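PDB 5JS4: phiAB6 tailspike from Unidentified phage, which forms a trimeric beta-helical phage tailspike that fragments the exopolysaccharide of Acinetobacter baumannii. Local coordinates for residues D365-I370 with A390-S395; N386-W391 with F415-F420. One frame throughout, in Å; residues are numbered along the deposited sequence.

Interaction 1 (D365-I370 with A390-S395); sequences DHITLI and AWLYYS
Leu-369 and Leu-392 run alongside each other, both heading into the interior of the tailspike's right-handed beta-helix, from adjacent parallel strands. Leu-392 shows how the inward face closes. Its CB leaves the strand on the face it shares with Ala-390, and CG, anti to the carbonyl carbon (chi1 -58°), lets CD2 swing back across the gap. That methyl lies 3.8 Å from Leu-369 CD1 and equally near Leu-369 CB, and it just reaches Ile-367 CD1. The other methyl, Leu-392 CD1, packs instead on Phe-420 of the following strand. Beside this pair, Ile-367 CG1 presses on Ala-390 CB at 3.7 Å.

Three backbone hydrogen bonds hold the strands in register: Trp-391 N to Ile-367 O, Leu-369 N to Trp-391 O, and Tyr-393 N to Leu-369 O. Of these, Tyr-393 N to Leu-369 O, at 2.9 Å, is nearly straight, with an N-H...O angle of 171°.

On the other face Thr-368 OG1 comes obliquely to within 3.3 Å of Trp-391 CE3, while its hydrogen bond goes to the carbonyl of Gly-303. Further along, Ile-370 CG2 lies 3.5 Å from Tyr-394 CD2, and both residues line the pocket that holds a malonic acid molecule. The Tyr-394 ring has Tyr-393 CB over the centre of one face. The hydroxyl of Tyr-393 runs outward to a hydrogen bond with Tyr-360 of the second subunit.

The chemistry is therefore divided: aliphatic branches fill the face of Leu-369 and Leu-392, whereas the face of Thr-368 and Tyr-393 mixes rings with hydroxyls, whose hydrogen bonds reach a loop and a neighbouring subunit.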
loop_
_atom_site.group_PDB
_atom_site.type_symbol
_atom_site.label_atom_id
_atom_site.label_comp_id
_atom_site.label_asym_id
_atom_site.label_seq_id
_atom_site.Cartn_x
_atom_site.Cartn_y
_atom_site.Cartn_z
ATOM N N ASP A 365 16.992 4.757 12.346
ATOM C CA ASP A 365 16.102 5.852 11.974
ATOM C C ASP A 365 16.666 7.229 12.269
ATOM O O ASP A 365 17.425 7.421 13.220
ATOM C CB ASP A 365 14.744 5.701 12.654
ATOM C CG ASP A 365 14.842 5.729 14.156
ATOM O OD1 ASP A 365 15.117 4.672 14.737
ATOM O OD2 ASP A 365 14.626 6.803 14.756
ATOM N N HIS A 366 16.260 8.185 11.440
ATOM C CA HIS A 366 16.646 9.584 11.588
ATOM C C HIS A 366 18.158 9.721 11.571
ATOM O O HIS A 366 18.778 10.131 12.556
ATOM C CB HIS A 366 16.027 10.184 12.853
ATOM C CG HIS A 366 14.531 10.180 12.839
ATOM N ND1 HIS A 366 13.789 11.279 12.467
ATOM C CD2 HIS A 366 13.639 9.202 13.121
ATOM C CE1 HIS A 366 12.503 10.983 12.538
ATOM N NE2 HIS A 366 12.385 9.729 12.930
ATOM N N ILE A 367 18.741 9.356 10.432
ATOM C CA ILE A 367 20.175 9.489 10.227
ATOM C C ILE A 367 20.487 10.250 8.945
ATOM O O ILE A 367 19.698 10.260 7.994
ATOM C CB ILE A 367 20.902 8.121 10.223
ATOM C CG1 ILE A 367 20.485 7.255 9.023
ATOM C CG2 ILE A 367 20.649 7.395 11.539
ATOM C CD1 ILE A 367 21.321 6.003 8.852
ATOM N N THR A 368 21.647 10.894 8.953
ATOM C CA THR A 368 22.195 11.562 7.786
ATOM C C THR A 368 23.639 11.106 7.652
ATOM O O THR A 368 24.441 11.328 8.558
ATOM C CB THR A 368 22.133 13.087 7.945
ATOM O OG1 THR A 368 20.778 13.479 8.169
ATOM C CG2 THR A 368 22.659 13.793 6.702
ATOM N N LEU A 369 23.956 10.460 6.533
ATOM C CA LEU A 369 25.304 9.946 6.284
ATOM C C LEU A 369 25.857 10.556 5.011
ATOM O O LEU A 369 25.160 10.623 3.996
ATOM C CB LEU A 369 25.303 8.423 6.181
ATOM C CG LEU A 369 24.745 7.674 7.395
ATOM C CD1 LEU A 369 24.803 6.175 7.161
ATOM C CD2 LEU A 369 25.488 8.027 8.673
ATOM N N ILE A 370 27.112 10.997 5.081
ATOM C CA ILE A 370 27.732 11.785 4.017
ATOM C C ILE A 370 29.085 11.183 3.634
ATOM O O ILE A 370 29.961 11.016 4.484
ATOM C CB ILE A 370 27.916 13.257 4.446
ATOM C CG1 ILE A 370 26.619 13.830 5.039
ATOM C CG2 ILE A 370 28.356 14.112 3.266
ATOM C CD1 ILE A 370 26.505 13.708 6.544
ATOM N N ALA A 390 16.201 8.428 6.404
ATOM C CA ALA A 390 17.637 8.515 6.230
ATOM C C ALA A 390 17.965 9.340 5.002
ATOM O O ALA A 390 17.354 9.162 3.946
ATOM C CB ALA A 390 18.233 7.128 6.099
ATOM N N TRP A 391 18.926 10.247 5.158
ATOM C CA TRP A 391 19.461 11.025 4.049
ATOM C C TRP A 391 20.874 10.524 3.807
ATOM O O TRP A 391 21.769 10.744 4.621
ATOM C CB TRP A 391 19.396 12.525 4.360
ATOM C CG TRP A 391 17.981 12.967 4.654
ATOM C CD1 TRP A 391 16.843 12.480 4.074
ATOM C CD2 TRP A 391 17.553 13.961 5.595
ATOM N NE1 TRP A 391 15.739 13.102 4.595
ATOM C CE2 TRP A 391 16.144 14.014 5.531
ATOM C CE3 TRP A 391 18.221 14.806 6.490
ATOM C CZ2 TRP A 391 15.389 14.879 6.328
ATOM C CZ3 TRP A 391 17.469 15.667 7.281
ATOM C CH2 TRP A 391 16.068 15.697 7.192
ATOM N N LEU A 392 21.046 9.813 2.695
ATOM C CA LEU A 392 22.269 9.075 2.405
ATOM C C LEU A 392 22.917 9.670 1.162
ATOM O O LEU A 392 22.536 9.352 0.037
ATOM C CB LEU A 392 21.945 7.589 2.212
ATOM C CG LEU A 392 21.267 6.902 3.405
ATOM C CD1 LEU A 392 20.998 5.435 3.103
ATOM C CD2 LEU A 392 22.092 7.039 4.677
ATOM N N TYR A 393 23.895 10.545 1.386
ATOM C CA TYR A 393 24.461 11.376 0.328
ATOM C C TYR A 393 25.912 11.005 0.020
ATOM O O TYR A 393 26.715 10.771 0.925
ATOM C CB TYR A 393 24.404 12.855 0.730
ATOM C CG TYR A 393 23.068 13.555 0.532
ATOM C CD1 TYR A 393 21.872 12.982 0.967
ATOM C CD2 TYR A 393 23.008 14.821 -0.052
ATOM C CE1 TYR A 393 20.661 13.635 0.803
ATOM C CE2 TYR A 393 21.798 15.482 -0.214
ATOM C CZ TYR A 393 20.627 14.883 0.215
ATOM O OH TYR A 393 19.420 15.524 0.058
ATOM N N TYR A 394 26.230 10.964 -1.270
ATOM C CA TYR A 394 27.612 10.896 -1.772
ATOM C C TYR A 394 28.373 9.596 -1.483
ATOM O O TYR A 394 29.607 9.597 -1.508
ATOM C CB TYR A 394 28.458 12.086 -1.270
ATOM C CG TYR A 394 27.771 13.438 -1.240
ATOM C CD1 TYR A 394 26.875 13.823 -2.232
ATOM C CD2 TYR A 394 28.042 14.342 -0.219
ATOM C CE1 TYR A 394 26.256 15.063 -2.196
ATOM C CE2 TYR A 394 27.435 15.585 -0.175
ATOM C CZ TYR A 394 26.541 15.942 -1.162
ATOM O OH TYR A 394 25.936 17.176 -1.111
ATOM N N SER A 395 27.675 8.488 -1.235
ATOM C CA SER A 395 28.368 7.203 -1.071
ATOM C C SER A 395 29.128 6.865 -2.350
ATOM O O SER A 395 28.696 7.210 -3.448
ATOM C CB SER A 395 27.406 6.067 -0.714
ATOM O OG SER A 395 26.439 5.870 -1.725
#

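Interaction 2 (N386-W391 with F415-F420)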
loop_
_atom_site.group_PDB
_atom_site.type_symbol
_atom_site.label_atom_id
_atom_site.label_comp_id
_atom_site.label_asym_id
_atom_site.label_seq_id
_atom_site.Cartn_x
_atom_site.Cartn_y
_atom_site.Cartn_z
ATOM N N ASN A 386 14.671 -2.929 10.524
ATOM C CA ASN A 386 13.846 -1.774 10.196
ATOM C C ASN A 386 14.695 -0.524 10.020
ATOM O O ASN A 386 15.468 -0.158 10.904
ATOM C CB ASN A 386 12.792 -1.576 11.277
ATOM C CG ASN A 386 11.919 -2.802 11.460
ATOM O OD1 ASN A 386 11.819 -3.354 12.560
ATOM N ND2 ASN A 386 11.302 -3.252 10.377
ATOM N N PHE A 387 14.529 0.116 8.866
ATOM C CA PHE A 387 15.376 1.215 8.420
ATOM C C PHE A 387 14.470 2.321 7.882
ATOM O O PHE A 387 13.721 2.093 6.939
ATOM C CB PHE A 387 16.304 0.698 7.314
ATOM C CG PHE A 387 17.438 1.622 6.969
ATOM C CD1 PHE A 387 17.230 2.749 6.188
ATOM C CD2 PHE A 387 18.726 1.341 7.397
ATOM C CE1 PHE A 387 18.283 3.590 5.863
ATOM C CE2 PHE A 387 19.780 2.175 7.073
ATOM C CZ PHE A 387 19.559 3.303 6.306
ATOM N N THR A 388 14.525 3.511 8.475
ATOM C CA THR A 388 13.659 4.603 8.023
ATOM C C THR A 388 14.254 5.990 8.246
ATOM O O THR A 388 15.067 6.191 9.143
ATOM C CB THR A 388 12.262 4.529 8.691
ATOM O OG1 THR A 388 11.341 5.382 7.994
ATOM C CG2 THR A 388 12.321 4.927 10.174
ATOM N N ASN A 389 13.820 6.939 7.420
ATOM C CA ASN A 389 14.117 8.358 7.601
ATOM C C ASN A 389 15.618 8.609 7.583
ATOM O O ASN A 389 16.228 8.948 8.598
ATOM C CB ASN A 389 13.469 8.915 8.879
ATOM C CG ASN A 389 11.966 9.092 8.746
ATOM O OD1 ASN A 389 11.438 10.207 8.876
ATOM N ND2 ASN A 389 11.266 8.007 8.471
ATOM N N ALA A 390 16.201 8.428 6.404
ATOM C CA ALA A 390 17.637 8.515 6.230
ATOM C C ALA A 390 17.965 9.340 5.002
ATOM O O ALA A 390 17.354 9.162 3.946
ATOM C CB ALA A 390 18.233 7.128 6.099
ATOM N N TRP A 391 18.926 10.247 5.158
ATOM C CA TRP A 391 19.461 11.025 4.049
ATOM C C TRP A 391 20.874 10.524 3.807
ATOM O O TRP A 391 21.769 10.744 4.621
ATOM C CB TRP A 391 19.396 12.525 4.360
ATOM C CG TRP A 391 17.981 12.967 4.654
ATOM C CD1 TRP A 391 16.843 12.480 4.074
ATOM C CD2 TRP A 391 17.553 13.961 5.595
ATOM N NE1 TRP A 391 15.739 13.102 4.595
ATOM C CE2 TRP A 391 16.144 14.014 5.531
ATOM C CE3 TRP A 391 18.221 14.806 6.490
ATOM C CZ2 TRP A 391 15.389 14.879 6.328
ATOM C CZ3 TRP A 391 17.469 15.667 7.281
ATOM C CH2 TRP A 391 16.068 15.697 7.192
ATOM N N PHE A 415 12.472 -0.671 4.517
ATOM C CA PHE A 415 13.299 0.431 4.054
ATOM C C PHE A 415 12.381 1.549 3.589
ATOM O O PHE A 415 11.836 1.487 2.490
ATOM C CB PHE A 415 14.222 -0.047 2.935
ATOM C CG PHE A 415 15.197 -1.092 3.386
ATOM C CD1 PHE A 415 16.388 -0.727 3.998
ATOM C CD2 PHE A 415 14.904 -2.439 3.247
ATOM C CE1 PHE A 415 17.283 -1.689 4.436
ATOM C CE2 PHE A 415 15.789 -3.405 3.692
ATOM C CZ PHE A 415 16.980 -3.028 4.285
ATOM N N HIS A 416 12.191 2.550 4.448
ATOM C CA HIS A 416 11.220 3.617 4.203
ATOM C C HIS A 416 11.846 4.993 4.320
ATOM O O HIS A 416 12.745 5.204 5.127
ATOM C CB HIS A 416 10.078 3.556 5.223
ATOM C CG HIS A 416 9.258 2.304 5.159
ATOM N ND1 HIS A 416 8.477 1.879 6.212
ATOM C CD2 HIS A 416 9.099 1.385 4.179
ATOM C CE1 HIS A 416 7.866 0.756 5.879
ATOM N NE2 HIS A 416 8.222 0.438 4.648
ATOM N N ASN A 417 11.328 5.943 3.545
ATOM C CA ASN A 417 11.699 7.351 3.691
ATOM C C ASN A 417 13.211 7.547 3.591
ATOM O O ASN A 417 13.822 8.149 4.475
ATOM C CB ASN A 417 11.192 7.932 5.031
ATOM C CG ASN A 417 9.685 7.798 5.235
ATOM O OD1 ASN A 417 9.204 7.925 6.364
ATOM N ND2 ASN A 417 8.939 7.575 4.169
ATOM N N ILE A 418 13.810 7.020 2.525
ATOM C CA ILE A 418 15.248 7.146 2.313
ATOM C C ILE A 418 15.525 7.985 1.075
ATOM O O ILE A 418 14.981 7.720 -0.001
ATOM C CB ILE A 418 15.955 5.786 2.141
ATOM C CG1 ILE A 418 15.535 4.804 3.240
ATOM C CG2 ILE A 418 17.470 5.990 2.158
ATOM C CD1 ILE A 418 16.009 3.384 3.006
ATOM N N TYR A 419 16.378 8.991 1.251
ATOM C CA TYR A 419 16.815 9.884 0.187
ATOM C C TYR A 419 18.263 9.536 -0.150
ATOM O O TYR A 419 19.170 9.856 0.616
ATOM C CB TYR A 419 16.714 11.332 0.680
ATOM C CG TYR A 419 16.649 12.432 -0.368
ATOM C CD1 TYR A 419 17.175 12.276 -1.654
ATOM C CD2 TYR A 419 16.084 13.657 -0.042
ATOM C CE1 TYR A 419 17.113 13.310 -2.583
ATOM C CE2 TYR A 419 16.018 14.688 -0.958
ATOM C CZ TYR A 419 16.533 14.513 -2.225
ATOM O OH TYR A 419 16.454 15.557 -3.119
ATOM N N PHE A 420 18.464 8.857 -1.276
ATOM C CA PHE A 420 19.802 8.571 -1.795
ATOM C C PHE A 420 20.155 9.656 -2.814
ATOM O O PHE A 420 19.465 9.790 -3.828
ATOM C CB PHE A 420 19.844 7.214 -2.506
ATOM C CG PHE A 420 19.479 6.029 -1.645
ATOM C CD1 PHE A 420 20.454 5.339 -0.940
ATOM C CD2 PHE A 420 18.171 5.559 -1.599
ATOM C CE1 PHE A 420 20.131 4.229 -0.176
ATOM C CE2 PHE A 420 17.839 4.447 -0.839
ATOM C CZ PHE A 420 18.822 3.781 -0.128
HETATM O O HOH W 1 8.402 9.995 8.876
HETATM O O HOH W 2 13.902 11.014 3.388
#
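Phe-387 to Trp-391 runs parallel to Phe-415 to Tyr-419 around a corner of the beta-helix, where the residues of successive coils align, Phe-387 with Phe-415 and, at the bend itself, Asn-389 with Asn-417.

Backbone hydrogen bonds come first. His-416 N donates to Phe-387 O before the corner, and Tyr-419 N to Ala-390 O after it. At the bend, Asn-389 N reaches His-416 O at 3.1 Å, tilted 25° from the carbonyl plane, and Ala-390 N reaches Asn-417 O with a similar tilt.

Polar side chains gather at the same corner. Asn-389 and Asn-417 lie alongside each other with amide planes 73° apart. The amide nitrogen Asn-389 ND2 gives a weak bond to Asn-417 OD1 at 2.9 Å and a shorter one, 2.7 Å, to Thr-388 OG1. The latter oxygen lies in the Asn-389 amide plane, which fixes how that amide is turned. His-416 turns its ring away, to Asp-438 on the next coil.

Apolar contacts fill the inner side of the sheet, where Phe-387, Phe-415 and Ile-418 point. With chi1 at -167°, Phe-387 CG lies opposite the backbone N and the side chain crosses Ile-418 at about a right angle, Ile-418 CD1 sitting 3.5 Å from Phe-387 CD1. The Phe-415 ring meets Phe-387 obliquely, bringing its CD1 to 3.6 Å from Phe-387 CB.

On the outer face Trp-391 CD1 rests 3.6 Å from Tyr-419 CB, and one water weakly bridges Trp-391 NE1, at 3.0 Å, to Asn-417 O.

Interactions 1 and 2 are consecutive steps along the beta-helix, their centres about 8 Å apart. Strand 381-393 is common to both: it pairs with strand 362-370 on one side and strand 413-421 on the other, so chain order is also spatial order, each coil stacking on the last. Ala-390 and Trp-391 belong to both contacts. Probable hydrogen bonds join them directly, Ile-367 N to Asn-389 O and Leu-392 N to Tyr-419 O, and Asp-365 CB packs on Thr-388 CG2. Both also touch the second subunit, so this run of coils combines a largely apolar interior with a trimer interface.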